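Local coordinates for uncharacterized protein (Staphylococcus aureus subsp. aureus Mu50, PDB 4EBG) that is of unknown function but belongs to the secreted DUF4467 family, with a cystatin-like fold in which helices pack on an antiparallel sheet, at residues B[4-9]-B[45-50]; B[36-41]-B[89-94]; B[62-67]-B[76-81]. All blocks are in the same frame, centred on the assembly; numbering follows the deposited sequence. Where two conformers were deposited one is given.

The three contacts share one antiparallel sheet. Interaction 1 packs the N-terminal helix on one face of strand 46-52. Interaction 2 pairs the neighbouring strand 37-41 with 91-94, one of two edge strands. Interaction 3 covers strand 60-68, the other neighbour of 46-52, with the turn that leads into helix 80-86. The centre of interaction 1 lies about 9 Å from that of interaction 2 and about 10 Å from that of interaction 3. Interactions 2 and 3 are about 13 Å apart, centre to centre, yet a hydrogen bond of 3.0 Å joins Asn37 ND2 and Tyr62 OH. The function is unknown; all three contacts join elements of the fold, with helices 3-23 and 80-86 on opposite faces.

Interaction 1 (B[4-9]-B[45-50]); sequences KDIDKV and KVIVIG
Ile47 reaches from strand 46-52 into the helix at Asp5, Ile6 and Val9. Its CB lies 4.1 Å from Val9 CG2. The CG2 branch runs past the same methyl. The other branch goes further. CG1 is anti to the carbonyl carbon (chi1 -58°), and chi2 is fully extended, which carries CD1 out to the helix. There CD1 meets Val9 CG2 at 4.0 Å and the backbone carbon C of Asp5, also at 4.0 Å. Ile6 CG1 is 4.2 Å from this CD1, and the Ile6 and Ile47 side chains cross at about a right angle.

Val9 has a second partner. Its CG1 touches both CD1 and CG2 of Ile49, each at 3.9 Å, so its two methyls are shared between two isoleucines. Contacts between the side chains are apolar. Asp5 turns its carboxylate to Lys8, where OD1 and NZ form a salt bridge of 3.0 Å within the helix. NZ also bonds Gly70 O.

This helix-on-sheet packing is consistent with the family's cystatin-like fold. Strands 37-41 and 60-68 flank this strand. Ile6 also rests on Thr38 and Val40, and Val9 on Tyr65 and Ile67. Val46 and Val48 meet helix 80-86 on the opposite face.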
loop_
_atom_site.group_PDB
_atom_site.type_symbol
_atom_site.label_atom_id
_atom_site.label_comp_id
_atom_site.label_asym_id
_atom_site.label_seq_id
_atom_site.Cartn_x
_atom_site.Cartn_y
_atom_site.Cartn_z
ATOM N N LYS B 4 -24.593 1.688 -4.417
ATOM C CA LYS B 4 -24.209 1.327 -3.038
ATOM C C LYS B 4 -22.940 0.465 -3.063
ATOM O O LYS B 4 -22.012 0.655 -2.276
ATOM C CB LYS B 4 -25.353 0.587 -2.319
ATOM C CG LYS B 4 -24.975 -0.025 -0.948
ATOM C CD LYS B 4 -26.183 -0.513 -0.167
ATOM C CE LYS B 4 -25.802 -1.640 0.786
ATOM N NZ LYS B 4 -26.855 -1.924 1.819
ATOM N N ASP B 5 -22.901 -0.495 -3.976
ATOM C CA ASP B 5 -21.756 -1.368 -4.085
ATOM C C ASP B 5 -20.562 -0.707 -4.727
ATOM O O ASP B 5 -19.435 -0.961 -4.335
ATOM C CB ASP B 5 -22.134 -2.690 -4.733
ATOM C CG ASP B 5 -22.944 -3.601 -3.767
ATOM O OD1 ASP B 5 -23.042 -3.318 -2.536
ATOM O OD2 ASP B 5 -23.494 -4.589 -4.247
ATOM N N ILE B 6 -20.787 0.153 -5.701
ATOM C CA ILE B 6 -19.689 0.944 -6.238
ATOM C C ILE B 6 -19.071 1.811 -5.119
ATOM O O ILE B 6 -17.842 1.938 -5.058
ATOM C CB ILE B 6 -20.162 1.802 -7.427
ATOM C CG1 ILE B 6 -20.597 0.900 -8.610
ATOM C CG2 ILE B 6 -19.127 2.773 -7.859
ATOM C CD1 ILE B 6 -21.444 1.662 -9.651
ATOM N N ASP B 7 -19.910 2.391 -4.263
ATOM C CA ASP B 7 -19.406 3.176 -3.170
ATOM C C ASP B 7 -18.489 2.340 -2.247
ATOM O O ASP B 7 -17.487 2.824 -1.762
ATOM C CB ASP B 7 -20.596 3.709 -2.338
ATOM C CG ASP B 7 -21.323 4.898 -2.986
ATOM O OD1 ASP B 7 -20.771 5.522 -3.900
ATOM O OD2 ASP B 7 -22.454 5.226 -2.541
ATOM N N LYS B 8 -18.870 1.092 -1.984
ATOM C CA LYS B 8 -18.060 0.184 -1.204
ATOM C C LYS B 8 -16.698 -0.027 -1.848
ATOM O O LYS B 8 -15.703 -0.116 -1.142
ATOM C CB LYS B 8 -18.755 -1.163 -0.984
ATOM C CG LYS B 8 -20.040 -1.084 -0.147
ATOM C CD LYS B 8 -20.698 -2.427 -0.018
ATOM C CE LYS B 8 -22.055 -2.371 0.697
ATOM N NZ LYS B 8 -22.867 -3.610 0.444
ATOM N N VAL B 9 -16.700 -0.211 -3.158
ATOM C CA VAL B 9 -15.453 -0.404 -3.911
ATOM C C VAL B 9 -14.535 0.802 -3.762
ATOM O O VAL B 9 -13.346 0.649 -3.427
ATOM C CB VAL B 9 -15.742 -0.762 -5.405
ATOM C CG1 VAL B 9 -14.465 -0.697 -6.213
ATOM C CG2 VAL B 9 -16.365 -2.170 -5.493
ATOM N N LYS B 45 -21.741 -8.718 -9.292
ATOM C CA LYS B 45 -20.850 -9.633 -8.611
ATOM C C LYS B 45 -19.390 -9.199 -8.803
ATOM O O LYS B 45 -18.566 -9.449 -7.938
ATOM C CB LYS B 45 -21.029 -11.079 -9.087
ATOM C CG LYS B 45 -22.278 -11.738 -8.595
ATOM C CD LYS B 45 -22.188 -13.246 -8.717
ATOM C CE LYS B 45 -22.081 -13.705 -10.143
ATOM N NZ LYS B 45 -22.761 -15.033 -10.332
ATOM N N VAL B 46 -19.088 -8.590 -9.949
ATOM C CA VAL B 46 -17.712 -8.120 -10.254
ATOM C C VAL B 46 -17.767 -6.649 -10.679
ATOM O O VAL B 46 -18.571 -6.270 -11.537
ATOM C CB VAL B 46 -17.013 -8.980 -11.380
ATOM C CG1 VAL B 46 -15.636 -8.421 -11.761
ATOM C CG2 VAL B 46 -16.983 -10.463 -10.925
ATOM N N ILE B 47 -16.929 -5.811 -10.082
ATOM C CA ILE B 47 -16.821 -4.418 -10.425
ATOM C C ILE B 47 -15.367 -4.116 -10.729
ATOM O O ILE B 47 -14.495 -4.443 -9.953
ATOM C CB ILE B 47 -17.375 -3.530 -9.269
ATOM C CG1 ILE B 47 -18.835 -3.903 -8.980
ATOM C CG2 ILE B 47 -17.218 -2.051 -9.594
ATOM C CD1 ILE B 47 -19.482 -3.053 -7.836
ATOM N N VAL B 48 -15.097 -3.510 -11.890
ATOM C CA VAL B 48 -13.765 -3.161 -12.340
ATOM C C VAL B 48 -13.680 -1.668 -12.371
ATOM O O VAL B 48 -14.518 -0.999 -12.991
ATOM C CB VAL B 48 -13.447 -3.784 -13.716
ATOM C CG1 VAL B 48 -12.035 -3.348 -14.114
ATOM C CG2 VAL B 48 -13.544 -5.287 -13.724
ATOM N N ILE B 49 -12.643 -1.116 -11.721
ATOM C CA ILE B 49 -12.388 0.288 -11.714
ATOM C C ILE B 49 -11.039 0.585 -12.320
ATOM O O ILE B 49 -10.113 -0.188 -12.182
ATOM C CB ILE B 49 -12.543 0.945 -10.316
ATOM C CG1 ILE B 49 -11.493 0.425 -9.349
ATOM C CG2 ILE B 49 -13.989 0.741 -9.826
ATOM C CD1 ILE B 49 -11.550 1.141 -7.967
ATOM N N GLY B 50 -10.940 1.737 -12.958
ATOM C CA GLY B 50 -9.713 2.274 -13.486
ATOM C C GLY B 50 -9.505 3.637 -12.838
ATOM O O GLY B 50 -10.338 4.516 -12.958
#

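Interaction 2 (B[36-41]-B[89-94])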
loop_
_atom_site.group_PDB
_atom_site.type_symbol
_atom_site.label_atom_id
_atom_site.label_comp_id
_atom_site.label_asym_id
_atom_site.label_seq_id
_atom_site.Cartn_x
_atom_site.Cartn_y
_atom_site.Cartn_z
ATOM N N SER B 36 -12.765 8.654 -12.588
ATOM C CA SER B 36 -12.311 7.283 -12.772
ATOM C C SER B 36 -13.214 6.611 -13.816
ATOM O O SER B 36 -14.205 7.221 -14.286
ATOM C CB SER B 36 -12.361 6.558 -11.448
ATOM O OG SER B 36 -11.536 7.199 -10.465
ATOM N N ASN B 37 -12.890 5.374 -14.150
ATOM C CA ASN B 37 -13.718 4.521 -14.964
ATOM C C ASN B 37 -14.254 3.394 -14.122
ATOM O O ASN B 37 -13.525 2.772 -13.357
ATOM C CB ASN B 37 -12.921 4.003 -16.141
ATOM C CG ASN B 37 -12.526 5.098 -17.081
ATOM O OD1 ASN B 37 -13.231 6.122 -17.185
ATOM N ND2 ASN B 37 -11.433 4.881 -17.811
ATOM N N THR B 38 -15.561 3.094 -14.208
ATOM C CA THR B 38 -16.226 2.053 -13.484
ATOM C C THR B 38 -17.084 1.213 -14.401
ATOM O O THR B 38 -17.858 1.760 -15.208
ATOM C CB THR B 38 -17.113 2.626 -12.344
ATOM O OG1 THR B 38 -16.354 3.552 -11.581
ATOM C CG2 THR B 38 -17.688 1.559 -11.481
ATOM N N HIS B 39 -16.959 -0.103 -14.309
ATOM C CA HIS B 39 -17.810 -1.037 -15.008
ATOM C C HIS B 39 -18.297 -2.112 -14.055
ATOM O O HIS B 39 -17.516 -2.628 -13.244
ATOM C CB HIS B 39 -17.101 -1.710 -16.175
ATOM C CG HIS B 39 -16.796 -0.779 -17.309
ATOM N ND1 HIS B 39 -15.698 0.041 -17.320
ATOM C CD2 HIS B 39 -17.466 -0.530 -18.467
ATOM C CE1 HIS B 39 -15.692 0.751 -18.439
ATOM N NE2 HIS B 39 -16.730 0.397 -19.169
ATOM N N VAL B 40 -19.578 -2.469 -14.125
ATOM C CA VAL B 40 -20.173 -3.529 -13.331
ATOM C C VAL B 40 -20.536 -4.696 -14.240
ATOM O O VAL B 40 -21.068 -4.493 -15.356
ATOM C CB VAL B 40 -21.439 -3.042 -12.584
ATOM C CG1 VAL B 40 -22.103 -4.159 -11.800
ATOM C CG2 VAL B 40 -21.117 -1.837 -11.723
ATOM N N TYR B 41 -20.272 -5.914 -13.754
ATOM C CA TYR B 41 -20.527 -7.143 -14.466
ATOM C C TYR B 41 -21.294 -8.092 -13.589
ATOM O O TYR B 41 -21.279 -8.004 -12.369
ATOM C CB TYR B 41 -19.222 -7.801 -14.936
ATOM C CG TYR B 41 -18.396 -6.893 -15.765
ATOM C CD1 TYR B 41 -18.599 -6.829 -17.151
ATOM C CD2 TYR B 41 -17.433 -6.038 -15.209
ATOM C CE1 TYR B 41 -17.853 -5.923 -17.972
ATOM C CE2 TYR B 41 -16.717 -5.184 -16.021
ATOM C CZ TYR B 41 -16.951 -5.089 -17.384
ATOM O OH TYR B 41 -16.235 -4.189 -18.136
ATOM N N ALA B 89 -20.852 -5.384 -19.870
ATOM C CA ALA B 89 -21.130 -4.649 -18.657
ATOM C C ALA B 89 -22.615 -4.406 -18.508
ATOM O O ALA B 89 -23.342 -4.186 -19.474
ATOM C CB ALA B 89 -20.365 -3.353 -18.613
ATOM N N ASP B 90 -23.018 -4.403 -17.250
ATOM C CA ASP B 90 -24.344 -3.953 -16.865
ATOM C C ASP B 90 -24.457 -2.449 -16.570
ATOM O O ASP B 90 -25.535 -1.898 -16.463
ATOM C CB ASP B 90 -24.781 -4.651 -15.574
ATOM C CG ASP B 90 -24.724 -6.126 -15.671
ATOM O OD1 ASP B 90 -25.401 -6.685 -16.562
ATOM O OD2 ASP B 90 -23.983 -6.721 -14.878
ATOM N N TYR B 91 -23.307 -1.809 -16.445
ATOM C CA TYR B 91 -23.208 -0.416 -16.040
ATOM C C TYR B 91 -21.840 0.056 -16.437
ATOM O O TYR B 91 -20.828 -0.663 -16.256
ATOM C CB TYR B 91 -23.374 -0.262 -14.528
ATOM C CG TYR B 91 -23.057 1.084 -13.955
ATOM C CD1 TYR B 91 -21.741 1.426 -13.604
ATOM C CD2 TYR B 91 -24.021 2.046 -13.771
ATOM C CE1 TYR B 91 -21.445 2.649 -13.010
ATOM C CE2 TYR B 91 -23.718 3.280 -13.165
ATOM C CZ TYR B 91 -22.424 3.565 -12.819
ATOM O OH TYR B 91 -22.116 4.746 -12.230
ATOM N N GLU B 92 -21.761 1.294 -16.922
ATOM C CA GLU B 92 -20.499 1.968 -17.272
ATOM C C GLU B 92 -20.583 3.415 -16.792
ATOM O O GLU B 92 -21.583 4.111 -17.059
ATOM C CB GLU B 92 -20.266 1.950 -18.798
ATOM C CG GLU B 92 -19.071 2.789 -19.294
ATOM C CD GLU B 92 -18.802 2.606 -20.775
ATOM O OE1 GLU B 92 -19.572 3.123 -21.608
ATOM O OE2 GLU B 92 -17.771 1.990 -21.124
ATOM N N ASP B 93 -19.508 3.902 -16.169
ATOM C CA ASP B 93 -19.321 5.297 -15.821
ATOM C C ASP B 93 -17.888 5.624 -16.240
ATOM O O ASP B 93 -16.955 5.339 -15.508
ATOM C CB ASP B 93 -19.579 5.510 -14.315
ATOM C CG ASP B 93 -19.494 6.942 -13.869
ATOM O OD1 ASP B 93 -19.213 7.801 -14.709
ATOM O OD2 ASP B 93 -19.722 7.191 -12.648
ATOM N N GLU B 94 -17.731 6.078 -17.472
ATOM C CA GLU B 94 -16.434 6.256 -18.109
ATOM C C GLU B 94 -16.097 7.719 -18.164
ATOM O O GLU B 94 -16.665 8.462 -18.972
ATOM C CB GLU B 94 -16.463 5.695 -19.535
ATOM C CG GLU B 94 -15.136 5.571 -20.204
ATOM C CD GLU B 94 -14.342 4.336 -19.821
ATOM O OE1 GLU B 94 -14.740 3.602 -18.893
ATOM O OE2 GLU B 94 -13.309 4.123 -20.479
HETATM O O HOH W 1 -16.499 5.974 -12.730
#
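His39 and Glu92 lie side by side across the two strands and point the same way. The N-H of His39 NE2 is given to Glu92 OE2 at 2.7 Å. It arrives on the anti side of the carboxylate, and the ring and carboxylate planes stand 71° apart. The extended Glu92 chain also runs beside the ring, with CB and CG near CD2 and NE2.

Glu94 approaches the same ring from another direction. Its OE1 lies 3.0 Å from His39 CE1, at the ring edge. The Glu94 chain bends at chi2 (81°), which turns CD back over Asn37. The carboxylate then stacks on the Asn37 amide with planes only 7° apart, and OE1 comes to 3.2 Å from Asn37 CG. Asn37 OD1 accepts from Val96 N, and ND2 has Tyr62 as partner. Also on the His39 side, at the end of the strand, Ala89 CB touches Tyr41 CE1 at 3.7 Å.

The other face of the sheet carries Thr38, Val40, Tyr91 and Asp93. Here Val40 CG2 packs on Tyr91 CD1 at 3.8 Å.

The backbones run antiparallel. Thr38 and Asp93 form a hydrogen-bonded pair, with both N-to-O distances 2.9 Å. His39 with Glu92 and Asn37 with Glu94 are non-hydrogen-bonded pairs, which brings their side chains close. Asp90 N donates to Val40 O. Thr38 OG1 bonds Tyr10 OH and a water that also donates to Asp93 O.

The two faces differ. One is apolar where Val40 meets Tyr91, polar at Thr38 and at Asp93, which bonds Asn95 and Gln33. The other sets two carboxylate oxygens at neighbouring ring atoms of His39, NE2 and CE1. They would be expected to draw positive charge to that edge, while the bond to Glu92 limits ring rotation.

Interaction 3 (B[62-67]-B[76-81])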
loop_
_atom_site.group_PDB
_atom_site.type_symbol
_atom_site.label_atom_id
_atom_site.label_comp_id
_atom_site.label_asym_id
_atom_site.label_seq_id
_atom_site.Cartn_x
_atom_site.Cartn_y
_atom_site.Cartn_z
ATOM N N TYR B 62 -6.073 -0.402 -13.397
ATOM C CA TYR B 62 -7.335 -1.103 -13.236
ATOM C C TYR B 62 -7.242 -2.161 -12.141
ATOM O O TYR B 62 -6.199 -2.831 -11.977
ATOM C CB TYR B 62 -7.758 -1.706 -14.578
ATOM C CG TYR B 62 -8.284 -0.629 -15.530
ATOM C CD1 TYR B 62 -7.434 0.124 -16.299
ATOM C CD2 TYR B 62 -9.649 -0.397 -15.642
ATOM C CE1 TYR B 62 -7.929 1.115 -17.157
ATOM C CE2 TYR B 62 -10.147 0.544 -16.482
ATOM C CZ TYR B 62 -9.273 1.318 -17.241
ATOM O OH TYR B 62 -9.803 2.321 -18.055
ATOM N N PHE B 63 -8.348 -2.368 -11.454
ATOM C CA PHE B 63 -8.497 -3.318 -10.373
ATOM C C PHE B 63 -9.872 -3.952 -10.429
ATOM O O PHE B 63 -10.862 -3.260 -10.713
ATOM C CB PHE B 63 -8.369 -2.630 -9.017
ATOM C CG PHE B 63 -7.045 -1.967 -8.818
ATOM C CD1 PHE B 63 -5.900 -2.711 -8.469
ATOM C CD2 PHE B 63 -6.919 -0.611 -9.003
ATOM C CE1 PHE B 63 -4.686 -2.098 -8.321
ATOM C CE2 PHE B 63 -5.706 -0.017 -8.873
ATOM C CZ PHE B 63 -4.596 -0.741 -8.474
ATOM N N ALA B 64 -9.921 -5.269 -10.256
ATOM C CA ALA B 64 -11.163 -5.984 -10.185
ATOM C C ALA B 64 -11.544 -6.287 -8.744
ATOM O O ALA B 64 -10.706 -6.767 -7.965
ATOM C CB ALA B 64 -11.087 -7.299 -10.983
ATOM N N TYR B 65 -12.801 -6.039 -8.398
ATOM C CA TYR B 65 -13.353 -6.346 -7.100
ATOM C C TYR B 65 -14.478 -7.343 -7.273
ATOM O O TYR B 65 -15.241 -7.300 -8.266
ATOM C CB TYR B 65 -13.927 -5.069 -6.427
ATOM C CG TYR B 65 -12.889 -4.120 -5.923
ATOM C CD1 TYR B 65 -12.165 -3.332 -6.770
ATOM C CD2 TYR B 65 -12.635 -4.014 -4.585
ATOM C CE1 TYR B 65 -11.195 -2.478 -6.297
ATOM C CE2 TYR B 65 -11.674 -3.138 -4.094
ATOM C CZ TYR B 65 -10.973 -2.386 -4.938
ATOM O OH TYR B 65 -10.021 -1.536 -4.405
ATOM N N GLU B 66 -14.638 -8.154 -6.245
ATOM C CA GLU B 66 -15.852 -8.973 -6.131
ATOM C C GLU B 66 -16.664 -8.450 -4.974
ATOM O O GLU B 66 -16.109 -7.980 -3.965
ATOM C CB GLU B 66 -15.483 -10.418 -5.854
ATOM C CG GLU B 66 -14.811 -11.060 -7.008
ATOM C CD GLU B 66 -14.607 -12.518 -6.801
ATOM O OE1 GLU B 66 -15.566 -13.293 -7.028
ATOM O OE2 GLU B 66 -13.488 -12.860 -6.390
ATOM N N ILE B 67 -17.980 -8.521 -5.118
ATOM C CA ILE B 67 -18.871 -8.165 -4.045
ATOM C C ILE B 67 -19.333 -9.507 -3.497
ATOM O O ILE B 67 -20.000 -10.279 -4.192
ATOM C CB ILE B 67 -20.083 -7.366 -4.511
ATOM C CG1 ILE B 67 -19.662 -6.061 -5.205
ATOM C CG2 ILE B 67 -20.924 -7.033 -3.347
ATOM C CD1 ILE B 67 -18.749 -5.095 -4.381
ATOM N N ARG B 76 -6.838 -9.661 -7.043
ATOM C CA ARG B 76 -5.748 -9.494 -7.978
ATOM C C ARG B 76 -5.508 -10.746 -8.834
ATOM O O ARG B 76 -4.725 -10.655 -9.751
ATOM C CB ARG B 76 -4.464 -9.056 -7.254
ATOM C CG ARG B 76 -4.540 -7.640 -6.609
ATOM C CD ARG B 76 -4.983 -6.555 -7.541
ATOM N NE ARG B 76 -4.159 -6.463 -8.741
ATOM C CZ ARG B 76 -2.965 -5.894 -8.841
ATOM N NH1 ARG B 76 -2.402 -5.283 -7.820
ATOM N NH2 ARG B 76 -2.328 -5.897 -10.000
ATOM N N GLU B 77 -6.219 -11.845 -8.553
ATOM C CA GLU B 77 -6.215 -12.999 -9.446
ATOM C C GLU B 77 -7.040 -12.771 -10.688
ATOM O O GLU B 77 -6.913 -13.504 -11.657
ATOM C CB GLU B 77 -6.740 -14.281 -8.734
ATOM C CG GLU B 77 -5.973 -14.727 -7.488
ATOM C CD GLU B 77 -4.922 -15.779 -7.781
ATOM O OE1 GLU B 77 -4.075 -15.524 -8.668
ATOM O OE2 GLU B 77 -4.934 -16.853 -7.123
ATOM N N ILE B 78 -7.925 -11.789 -10.682
ATOM C CA ILE B 78 -8.683 -11.445 -11.866
ATOM C C ILE B 78 -7.909 -10.405 -12.665
ATOM O O ILE B 78 -7.577 -9.328 -12.156
ATOM C CB ILE B 78 -10.049 -10.887 -11.505
ATOM C CG1 ILE B 78 -10.869 -11.895 -10.716
ATOM C CG2 ILE B 78 -10.749 -10.384 -12.745
ATOM C CD1 ILE B 78 -12.174 -11.348 -10.152
ATOM N N ASP B 79 -7.651 -10.690 -13.920
ATOM C CA ASP B 79 -6.999 -9.719 -14.821
ATOM C C ASP B 79 -8.083 -8.726 -15.301
ATOM O O ASP B 79 -9.001 -9.113 -15.997
ATOM C CB ASP B 79 -6.439 -10.461 -16.036
ATOM C CG ASP B 79 -5.860 -9.528 -17.069
ATOM O OD1 ASP B 79 -6.203 -8.307 -17.108
ATOM O OD2 ASP B 79 -5.097 -10.022 -17.906
ATOM N N PRO B 80 -8.075 -7.488 -14.813
ATOM C CA PRO B 80 -9.230 -6.619 -15.076
ATOM C C PRO B 80 -9.381 -6.228 -16.547
ATOM O O PRO B 80 -10.526 -6.013 -16.993
ATOM C CB PRO B 80 -8.983 -5.407 -14.184
ATOM C CG PRO B 80 -7.602 -5.417 -13.956
ATOM C CD PRO B 80 -7.075 -6.834 -13.967
ATOM N N ILE B 81 -8.266 -6.101 -17.262
ATOM C CA ILE B 81 -8.284 -5.716 -18.677
ATOM C C ILE B 81 -8.963 -6.826 -19.464
ATOM O O ILE B 81 -9.833 -6.591 -20.324
ATOM C CB ILE B 81 -6.846 -5.482 -19.185
ATOM C CG1 ILE B 81 -6.178 -4.359 -18.388
ATOM C CG2 ILE B 81 -6.856 -5.165 -20.647
ATOM C CD1 ILE B 81 -7.045 -3.178 -18.106
HETATM O O HOH W 2 -5.160 -5.352 -11.655
HETATM O O HOH W 3 -7.618 -6.889 -9.878
#
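Ala64 is the low point of this strand surface, and Ile78 and Pro80 fill it. Ile78 CG2 comes down on Ala64 CB at 3.6 Å, while its CD1 touches Glu66 CG. Pro80 settles beside it, toward Tyr62. Its CB lies 4.3 Å from Ala64 CB and 3.9 Å from Tyr62 CB. Its CG presses on the strand backbone, 3.5 Å from Tyr62 O.

Ile81 continues the fit. Its CD1 sits against CG and CD1 of the Tyr62 ring, with 3.8 Å to CD1. The two side chains cross at about a right angle.

Arg76 wraps back towards the strand, bent at chi2 and chi3. One face of its guanidinium meets the edge of the Phe63 ring, with NH1 4.0 Å from CE1 and the planes 88° apart. NH1 also bonds Lys22 O of the second subunit.

Two waters link the segments. One donates to Tyr62 O and is held weakly by Arg76 NE. The other accepts from Ala64 N at 2.8 Å and bonds Ile78 O weakly.

Asp79 is the N-cap of helix 80-86, with OD1 weakly accepting from Ile81 N and also accepting from Lys82 N. This turn comes from strand 71-74, the edge neighbour of 60-68. It leads into the helix on the sheet face opposite helix 3-23, and Pro80 also touches Val48 of strand 46-52. Tyr65 faces the other way, onto helix 3-23.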